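RTX toxin RtxA (Vibrio vulnificus MO6-24/O, PDB 6IMP) is a virulence toxin whose alpha/beta hydrolase domain, the part crystallised here, probably acts as a hydrolase on a substrate not yet defined. Local coordinates at residues 81-86 and 163-168; 121-126 and 293-298; 252-257 and 267-272. All blocks are in the same frame, centred on the assembly; numbering follows the deposited sequence.

Interaction 1: residues 81-86 and 163-168; sequences GYYHQG and NDKGID
Lys165 lays the end of its side chain across one face of the Tyr83 ring. Its CE stands almost exactly above the middle, 3.6 Å from the centroid of the Tyr83 ring and 5° off the ring normal, so this CH-pi contact is shared nearly evenly by the six ring carbons. NZ of Lys165 follows over the same face, 4.3 Å from that centroid, and adds a cation-pi interaction. The lysine gets there by bending at chi3 (134°) and chi4 (85°), and the lysine and the tyrosine reach past one another, heading opposite ways. Tyr83 projects from strand 78-84 toward the loop that leaves helix 147-164 and leads on to strand 172-177, so in this alpha/beta hydrolase fold the contact joins the sheet near its antiparallel end to a helix-strand connection. Ile167, farther along that loop, adds a looser touch with its CD1 4.0 Å from Tyr83 OH. With the tyrosine buried and the lysine only partly so, the aromatic face probably stabilises the positive charge, while the directional bonds go elsewhere, from the ammonium to the hydroxyl of Tyr160, in the last turns of helix 147-164 just before it, and, weakly, between the phenol and the carboxylate of Asp129 on the neighbouring strand.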
loop_
_atom_site.group_PDB
_atom_site.type_symbol
_atom_site.label_atom_id
_atom_site.label_comp_id
_atom_site.label_asym_id
_atom_site.label_seq_id
_atom_site.Cartn_x
_atom_site.Cartn_y
_atom_site.Cartn_z
ATOM N N GLY A 81 -4.273 -5.354 -11.775
ATOM C CA GLY A 81 -3.875 -3.980 -12.070
ATOM C C GLY A 81 -2.860 -3.906 -13.194
ATOM O O GLY A 81 -2.920 -4.677 -14.152
ATOM N N TYR A 82 -1.925 -2.968 -13.080
ATOM C CA TYR A 82 -0.912 -2.775 -14.113
ATOM C C TYR A 82 0.503 -2.897 -13.568
ATOM O O TYR A 82 0.758 -2.750 -12.365
ATOM C CB TYR A 82 -1.088 -1.429 -14.812
ATOM C CG TYR A 82 -2.467 -1.205 -15.391
ATOM C CD1 TYR A 82 -3.553 -0.961 -14.566
ATOM C CD2 TYR A 82 -2.677 -1.195 -16.769
ATOM C CE1 TYR A 82 -4.815 -0.737 -15.087
ATOM C CE2 TYR A 82 -3.937 -0.956 -17.304
ATOM C CZ TYR A 82 -5.008 -0.734 -16.463
ATOM O OH TYR A 82 -6.275 -0.505 -16.988
ATOM N N TYR A 83 1.404 -3.239 -14.477
ATOM C CA TYR A 83 2.824 -3.031 -14.300
ATOM C C TYR A 83 3.221 -1.884 -15.204
ATOM O O TYR A 83 3.146 -2.014 -16.420
ATOM C CB TYR A 83 3.576 -4.288 -14.708
ATOM C CG TYR A 83 5.029 -4.254 -14.358
ATOM C CD1 TYR A 83 5.467 -4.683 -13.117
ATOM C CD2 TYR A 83 5.973 -3.797 -15.268
ATOM C CE1 TYR A 83 6.812 -4.659 -12.780
ATOM C CE2 TYR A 83 7.321 -3.772 -14.947
ATOM C CZ TYR A 83 7.738 -4.206 -13.701
ATOM O OH TYR A 83 9.075 -4.179 -13.368
ATOM N N HIS A 84 3.595 -0.750 -14.616
ATOM C CA HIS A 84 4.098 0.392 -15.396
ATOM C C HIS A 84 5.633 0.418 -15.395
ATOM O O HIS A 84 6.250 0.249 -14.341
ATOM C CB HIS A 84 3.603 1.715 -14.820
ATOM C CG HIS A 84 2.188 1.697 -14.336
ATOM N ND1 HIS A 84 1.113 1.914 -15.172
ATOM C CD2 HIS A 84 1.681 1.643 -13.082
ATOM C CE1 HIS A 84 -0.001 1.935 -14.462
ATOM N NE2 HIS A 84 0.315 1.778 -13.189
ATOM N N GLN A 85 6.238 0.706 -16.552
ATOM C CA GLN A 85 7.715 0.683 -16.681
ATOM C C GLN A 85 8.352 1.978 -17.186
ATOM O O GLN A 85 7.689 2.838 -17.772
ATOM C CB GLN A 85 8.191 -0.505 -17.535
ATOM C CG GLN A 85 7.659 -0.555 -18.951
ATOM C CD GLN A 85 7.225 -1.954 -19.344
ATOM O OE1 GLN A 85 8.008 -2.904 -19.262
ATOM N NE2 GLN A 85 5.961 -2.096 -19.741
ATOM N N GLY A 86 9.658 2.089 -16.947
ATOM C CA GLY A 86 10.440 3.264 -17.334
ATOM C C GLY A 86 10.764 3.300 -18.815
ATOM O O GLY A 86 10.779 4.369 -19.424
ATOM N N ASN A 163 9.395 -13.621 -9.090
ATOM C CA ASN A 163 9.224 -14.964 -9.681
ATOM C C ASN A 163 8.768 -15.000 -11.132
ATOM O O ASN A 163 9.186 -15.887 -11.883
ATOM C CB ASN A 163 8.197 -15.786 -8.902
ATOM C CG ASN A 163 8.612 -16.057 -7.471
ATOM O OD1 ASN A 163 9.629 -15.557 -7.000
ATOM N ND2 ASN A 163 7.816 -16.860 -6.765
ATOM N N ASP A 164 7.817 -14.148 -11.495
ATOM C CA ASP A 164 7.434 -14.035 -12.905
ATOM C C ASP A 164 8.423 -13.159 -13.669
ATOM O O ASP A 164 8.508 -13.254 -14.890
ATOM C CB ASP A 164 5.998 -13.514 -13.071
ATOM C CG ASP A 164 4.956 -14.576 -12.784
ATOM O OD1 ASP A 164 5.337 -15.712 -12.489
ATOM O OD2 ASP A 164 3.747 -14.286 -12.845
ATOM N N LYS A 165 9.162 -12.311 -12.949
ATOM C CA LYS A 165 10.061 -11.331 -13.592
ATOM C C LYS A 165 11.515 -11.370 -13.063
ATOM O O LYS A 165 12.330 -10.509 -13.410
ATOM C CB LYS A 165 9.459 -9.919 -13.476
ATOM C CG LYS A 165 8.267 -9.681 -14.405
ATOM C CD LYS A 165 7.408 -8.496 -13.969
ATOM C CE LYS A 165 7.045 -7.575 -15.132
ATOM N NZ LYS A 165 5.845 -8.010 -15.905
ATOM N N GLY A 166 11.833 -12.377 -12.248
ATOM C CA GLY A 166 13.230 -12.725 -11.930
ATOM C C GLY A 166 13.978 -11.697 -11.101
ATOM O O GLY A 166 15.187 -11.822 -10.875
ATOM N N ILE A 167 13.242 -10.710 -10.604
ATOM C CA ILE A 167 13.832 -9.496 -10.089
ATOM C C ILE A 167 14.490 -9.794 -8.765
ATOM O O ILE A 167 13.841 -10.293 -7.848
ATOM C CB ILE A 167 12.768 -8.408 -9.889
ATOM C CG1 ILE A 167 12.172 -8.031 -11.247
ATOM C CG2 ILE A 167 13.369 -7.200 -9.170
ATOM C CD1 ILE A 167 11.253 -6.829 -11.231
ATOM N N ASP A 168 15.784 -9.506 -8.668
ATOM C CA ASP A 168 16.467 -9.631 -7.393
ATOM C C ASP A 168 15.830 -8.652 -6.411
ATOM O O ASP A 168 15.552 -7.507 -6.779
ATOM C CB ASP A 168 17.960 -9.359 -7.518
ATOM C CG ASP A 168 18.748 -9.901 -6.327
ATOM O OD1 ASP A 168 18.588 -9.366 -5.210
ATOM O OD2 ASP A 168 19.511 -10.877 -6.502
#

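Interaction 2: residues 121-126 and 293-298; sequences NHYQKQ and RLMGQY
Met295 bends twice, at chi2 (-51°) and chi3 (-67°), and the hook turns its methyl toward Tyr123 while its CB stays close to His122. His122 has its CG beside its own backbone N; its first side-chain bond heads toward the facing helix, and the imidazole lies with a face against it. Met295 CB then sits over that face of the His122 ring, 3.7 Å from the ring centroid and 21° off the normal, displaced toward the CD2 side, where Met295 CB and His122 CD2 are 3.4 Å apart. The other end of the ring runs on above the backbone at Gly296, with His122 CE1 3.3 Å from Gly296 N. These are the last turns of helix 112-124 meeting helix 291-302, near the C-terminal end of the model; in the alpha/beta hydrolase fold such a pair lies side by side on one face of the sheet. On the sheet side of the histidine, Met295 CE reaches Tyr123 CE2 at 3.7 Å, and the buried Tyr123 also touches Ile302 and Leu202 of strand 200-204. The imidazole is fixed by a further partner, since His122 NE2 is hydrogen-bonded to the side-chain oxygen OD1 of Asn292.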
loop_
_atom_site.group_PDB
_atom_site.type_symbol
_atom_site.label_atom_id
_atom_site.label_comp_id
_atom_site.label_asym_id
_atom_site.label_seq_id
_atom_site.Cartn_x
_atom_site.Cartn_y
_atom_site.Cartn_z
ATOM N N ASN A 121 3.939 8.242 -12.568
ATOM C CA ASN A 121 4.706 9.084 -13.476
ATOM C C ASN A 121 6.055 9.458 -12.872
ATOM O O ASN A 121 7.096 9.291 -13.510
ATOM C CB ASN A 121 3.916 10.350 -13.811
ATOM C CG ASN A 121 4.340 10.968 -15.125
ATOM O OD1 ASN A 121 4.702 10.262 -16.066
ATOM N ND2 ASN A 121 4.279 12.293 -15.203
ATOM N N HIS A 122 6.029 9.902 -11.615
ATOM C CA HIS A 122 7.217 10.443 -10.947
ATOM C C HIS A 122 8.357 9.417 -10.868
ATOM O O HIS A 122 9.525 9.789 -10.936
ATOM C CB HIS A 122 6.870 10.958 -9.543
ATOM C CG HIS A 122 5.917 12.119 -9.527
ATOM N ND1 HIS A 122 6.334 13.429 -9.614
ATOM C CD2 HIS A 122 4.574 12.166 -9.356
ATOM C CE1 HIS A 122 5.284 14.232 -9.526
ATOM N NE2 HIS A 122 4.205 13.491 -9.369
ATOM N N TYR A 123 8.014 8.133 -10.732
ATOM C CA TYR A 123 9.026 7.055 -10.733
ATOM C C TYR A 123 9.457 6.699 -12.164
ATOM O O TYR A 123 10.649 6.529 -12.436
ATOM C CB TYR A 123 8.507 5.782 -10.047
ATOM C CG TYR A 123 8.439 5.798 -8.516
ATOM C CD1 TYR A 123 9.591 5.741 -7.736
ATOM C CD2 TYR A 123 7.203 5.747 -7.857
ATOM C CE1 TYR A 123 9.515 5.705 -6.348
ATOM C CE2 TYR A 123 7.112 5.707 -6.476
ATOM C CZ TYR A 123 8.263 5.684 -5.720
ATOM O OH TYR A 123 8.165 5.640 -4.342
ATOM N N GLN A 124 8.480 6.547 -13.059
ATOM C CA GLN A 124 8.746 6.132 -14.444
ATOM C C GLN A 124 9.728 7.088 -15.157
ATOM O O GLN A 124 10.700 6.637 -15.774
ATOM C CB GLN A 124 7.427 6.004 -15.227
ATOM C CG GLN A 124 6.557 4.816 -14.795
ATOM C CD GLN A 124 5.234 4.716 -15.565
ATOM O OE1 GLN A 124 4.213 5.268 -15.147
ATOM N NE2 GLN A 124 5.247 3.990 -16.684
ATOM N N LYS A 125 9.486 8.396 -15.019
ATOM C CA LYS A 125 10.404 9.476 -15.484
ATOM C C LYS A 125 11.883 9.315 -15.183
ATOM O O LYS A 125 12.732 9.891 -15.860
ATOM C CB LYS A 125 10.063 10.784 -14.784
ATOM C CG LYS A 125 9.023 11.617 -15.500
ATOM C CD LYS A 125 8.464 12.710 -14.599
ATOM C CE LYS A 125 9.289 13.985 -14.656
ATOM N NZ LYS A 125 8.710 15.024 -13.761
ATOM N N GLN A 126 12.180 8.606 -14.110
ATOM C CA GLN A 126 13.556 8.318 -13.737
ATOM C C GLN A 126 13.890 6.871 -14.089
ATOM O O GLN A 126 14.753 6.249 -13.459
ATOM C CB GLN A 126 13.755 8.572 -12.238
ATOM C CG GLN A 126 13.005 9.792 -11.698
ATOM C CD GLN A 126 13.288 10.052 -10.234
ATOM O OE1 GLN A 126 14.310 9.617 -9.698
ATOM N NE2 GLN A 126 12.372 10.743 -9.569
ATOM N N ARG A 293 1.767 16.456 -5.823
ATOM C CA ARG A 293 2.527 17.541 -5.176
ATOM C C ARG A 293 3.661 16.981 -4.275
ATOM O O ARG A 293 4.802 17.447 -4.338
ATOM C CB ARG A 293 1.590 18.472 -4.360
ATOM C CG ARG A 293 0.822 19.536 -5.174
ATOM C CD ARG A 293 1.479 20.927 -5.147
ATOM N NE ARG A 293 1.366 21.616 -3.846
ATOM C CZ ARG A 293 1.941 22.790 -3.540
ATOM N NH1 ARG A 293 3.031 22.818 -2.760
ATOM N NH2 ARG A 293 1.443 23.936 -4.011
ATOM N N LEU A 294 3.350 15.949 -3.489
ATOM C CA LEU A 294 4.336 15.328 -2.593
ATOM C C LEU A 294 5.428 14.582 -3.363
ATOM O O LEU A 294 6.624 14.736 -3.075
ATOM C CB LEU A 294 3.643 14.384 -1.604
ATOM C CG LEU A 294 4.552 13.539 -0.700
ATOM C CD1 LEU A 294 4.013 13.480 0.716
ATOM C CD2 LEU A 294 4.700 12.131 -1.243
ATOM N N MET A 295 5.019 13.756 -4.322
ATOM C CA MET A 295 5.977 12.956 -5.081
ATOM C C MET A 295 6.940 13.856 -5.868
ATOM O O MET A 295 8.156 13.609 -5.878
ATOM C CB MET A 295 5.263 11.956 -6.002
ATOM C CG MET A 295 4.705 10.726 -5.282
ATOM S SD MET A 295 5.876 9.850 -4.211
ATOM C CE MET A 295 7.042 9.202 -5.407
ATOM N N GLY A 296 6.410 14.928 -6.465
ATOM C CA GLY A 296 7.245 15.938 -7.131
ATOM C C GLY A 296 8.454 16.342 -6.293
ATOM O O GLY A 296 9.614 16.209 -6.727
ATOM N N GLN A 297 8.181 16.796 -5.069
ATOM C CA GLN A 297 9.219 17.315 -4.195
ATOM C C GLN A 297 10.166 16.218 -3.741
ATOM O O GLN A 297 11.379 16.406 -3.725
ATOM C CB GLN A 297 8.608 17.989 -2.976
ATOM C CG GLN A 297 9.625 18.780 -2.175
ATOM C CD GLN A 297 9.109 19.191 -0.814
ATOM O OE1 GLN A 297 8.048 19.807 -0.695
ATOM N NE2 GLN A 297 9.867 18.866 0.221
ATOM N N TYR A 298 9.612 15.071 -3.362
ATOM C CA TYR A 298 10.393 14.040 -2.682
ATOM C C TYR A 298 10.891 12.904 -3.598
ATOM O O TYR A 298 11.820 12.180 -3.227
ATOM C CB TYR A 298 9.604 13.486 -1.495
ATOM C CG TYR A 298 9.454 14.472 -0.357
ATOM C CD1 TYR A 298 10.435 14.591 0.625
ATOM C CD2 TYR A 298 8.324 15.278 -0.252
ATOM C CE1 TYR A 298 10.293 15.486 1.679
ATOM C CE2 TYR A 298 8.170 16.173 0.797
ATOM C CZ TYR A 298 9.153 16.274 1.760
ATOM O OH TYR A 298 8.989 17.175 2.786
#

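Interaction 3: residues 252-257 and 267-272; sequences ILLLTD and KLRAKL
Leu254 and Arg269 slant across each other inside the beta-alpha-beta unit made by strand 252-256, helix 260-274 and strand 282-283, a repeating element of the alpha/beta hydrolase fold. The arginine reaches from the helix toward the sheet, its CG anti to the backbone N (chi1 155°), and a bend at chi3 (-81°) turns the guanidinium flat over the leucine. Leu254 meets one face of that group with its isobutyl end: CD2 lies 4.0 Å above the guanidinium plane of Arg269. The same Leu254 CD2 also packs 3.7 Å from Arg269 CB, so the leucine touches the arginine at its root and again at its guanidinium. Thr256, two residues on along the strand, approaches the guanidinium obliquely through its CG2, 4.1 Å from Arg269 NH2. Glu266, one turn earlier in the helix, ties the two together, forming a salt bridge with Arg269 NH2 and accepting a hydrogen bond from Thr256 OG1. NH1 serves two backbone carbonyls: it is hydrogen-bonded to the carbonyl oxygen of Thr280, a residue just ahead of strand 282-283, and to Leu254 O, modelled at a doubtfully short 2.4 Å from Arg269 NH1.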
loop_
_atom_site.group_PDB
_atom_site.type_symbol
_atom_site.label_atom_id
_atom_site.label_comp_id
_atom_site.label_asym_id
_atom_site.label_seq_id
_atom_site.Cartn_x
_atom_site.Cartn_y
_atom_site.Cartn_z
ATOM N N ILE A 252 14.147 2.633 6.190
ATOM C CA ILE A 252 12.760 3.073 6.276
ATOM C C ILE A 252 12.686 4.598 6.121
ATOM O O ILE A 252 12.854 5.330 7.091
ATOM C CB ILE A 252 12.151 2.667 7.643
ATOM C CG1 ILE A 252 12.227 1.148 7.805
ATOM C CG2 ILE A 252 10.707 3.170 7.788
ATOM C CD1 ILE A 252 11.907 0.660 9.202
ATOM N N LEU A 253 12.433 5.080 4.911
ATOM C CA LEU A 253 12.026 6.475 4.752
ATOM C C LEU A 253 10.608 6.619 5.268
ATOM O O LEU A 253 9.781 5.733 5.090
ATOM C CB LEU A 253 12.102 6.938 3.294
ATOM C CG LEU A 253 11.773 8.431 3.035
ATOM C CD1 LEU A 253 12.701 9.369 3.794
ATOM C CD2 LEU A 253 11.818 8.760 1.549
ATOM N N LEU A 254 10.331 7.736 5.911
ATOM C CA LEU A 254 9.012 7.979 6.451
ATOM C C LEU A 254 8.604 9.436 6.206
ATOM O O LEU A 254 9.086 10.356 6.875
ATOM C CB LEU A 254 8.994 7.632 7.941
ATOM C CG LEU A 254 7.763 8.038 8.764
ATOM C CD1 LEU A 254 6.493 7.394 8.235
ATOM C CD2 LEU A 254 7.975 7.673 10.227
ATOM N N LEU A 255 7.714 9.638 5.242
ATOM C CA LEU A 255 7.199 10.968 4.951
ATOM C C LEU A 255 5.763 11.089 5.422
ATOM O O LEU A 255 4.888 10.373 4.952
ATOM C CB LEU A 255 7.301 11.251 3.457
ATOM C CG LEU A 255 8.659 10.923 2.810
ATOM C CD1 LEU A 255 8.706 11.488 1.405
ATOM C CD2 LEU A 255 9.831 11.458 3.605
ATOM N N THR A 256 5.531 11.992 6.361
ATOM C CA THR A 256 4.199 12.183 6.929
ATOM C C THR A 256 3.535 13.450 6.416
ATOM O O THR A 256 4.210 14.399 6.053
ATOM C CB THR A 256 4.257 12.272 8.458
ATOM O OG1 THR A 256 4.884 13.498 8.850
ATOM C CG2 THR A 256 5.038 11.112 9.022
ATOM N N ASP A 257 2.205 13.473 6.466
ATOM C CA ASP A 257 1.412 14.618 5.981
ATOM C C ASP A 257 1.253 15.678 7.075
ATOM O O ASP A 257 1.706 15.479 8.196
ATOM C CB ASP A 257 0.041 14.157 5.461
ATOM C CG ASP A 257 -0.709 13.290 6.457
ATOM O OD1 ASP A 257 -0.120 12.303 6.964
ATOM O OD2 ASP A 257 -1.893 13.580 6.710
ATOM N N LYS A 267 4.889 10.877 16.030
ATOM C CA LYS A 267 5.060 10.124 17.279
ATOM C C LYS A 267 5.628 8.731 16.960
ATOM O O LYS A 267 6.645 8.296 17.534
ATOM C CB LYS A 267 3.729 10.017 18.033
ATOM C CG LYS A 267 3.143 11.371 18.412
ATOM C CD LYS A 267 1.900 11.260 19.283
ATOM C CE LYS A 267 1.185 12.606 19.366
ATOM N NZ LYS A 267 0.111 12.662 20.401
ATOM N N LEU A 268 4.994 8.065 15.996
ATOM C CA LEU A 268 5.506 6.814 15.459
ATOM C C LEU A 268 6.976 6.956 15.117
ATOM O O LEU A 268 7.797 6.162 15.566
ATOM C CB LEU A 268 4.715 6.405 14.220
ATOM C CG LEU A 268 5.150 5.138 13.474
ATOM C CD1 LEU A 268 5.332 3.956 14.415
ATOM C CD2 LEU A 268 4.140 4.796 12.385
ATOM N N ARG A 269 7.302 7.999 14.357
ATOM C CA ARG A 269 8.690 8.281 13.966
ATOM C C ARG A 269 9.623 8.230 15.168
ATOM O O ARG A 269 10.690 7.606 15.115
ATOM C CB ARG A 269 8.803 9.653 13.289
ATOM C CG ARG A 269 10.184 10.296 13.395
ATOM C CD ARG A 269 10.345 11.434 12.410
ATOM N NE ARG A 269 10.675 10.925 11.084
ATOM C CZ ARG A 269 10.013 11.189 9.957
ATOM N NH1 ARG A 269 10.424 10.634 8.834
ATOM N NH2 ARG A 269 8.962 12.000 9.935
ATOM N N ALA A 270 9.231 8.923 16.232
ATOM C CA ALA A 270 9.986 8.897 17.476
ATOM C C ALA A 270 10.173 7.452 17.947
ATOM O O ALA A 270 11.286 6.926 17.892
ATOM C CB ALA A 270 9.300 9.742 18.543
ATOM N N LYS A 271 9.077 6.783 18.304
ATOM C CA LYS A 271 9.140 5.378 18.756
ATOM C C LYS A 271 10.092 4.512 17.911
ATOM O O LYS A 271 10.715 3.584 18.426
ATOM C CB LYS A 271 7.748 4.733 18.760
ATOM C CG LYS A 271 6.744 5.404 19.681
ATOM C CD LYS A 271 5.736 4.415 20.255
ATOM C CE LYS A 271 4.883 5.059 21.343
ATOM N NZ LYS A 271 3.461 4.615 21.295
ATOM N N LEU A 272 10.185 4.804 16.620
ATOM C CA LEU A 272 10.934 3.947 15.706
ATOM C C LEU A 272 12.453 4.229 15.761
ATOM O O LEU A 272 13.261 3.295 15.795
ATOM C CB LEU A 272 10.381 4.053 14.266
ATOM C CG LEU A 272 8.968 3.508 13.954
ATOM C CD1 LEU A 272 8.789 3.292 12.459
ATOM C CD2 LEU A 272 8.654 2.202 14.671
#

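In the fold
Interactions 1 and 3 use strands one in from opposite edges of the mixed sheet, and interaction 2 pairs two helices packed on one of its faces; all centres lie about 16 to 17 Å from that of the chain. Interactions 2 and 3 sit on opposite faces and meet where Leu255 packs on Tyr298. Interaction 1 joins interaction 2 through a probable hydrogen bond between Gln85 O and Gln124 NE2, but stays about 17 Å, nearest atoms, from interaction 3. Buried interaction 3 gives its arginine a carboxylate and backbone carbonyl oxygens, one approach being doubtfully short; partly buried interaction 1 relies on a ring for its lysine, and interaction 2 on a ring over backbone and methionine.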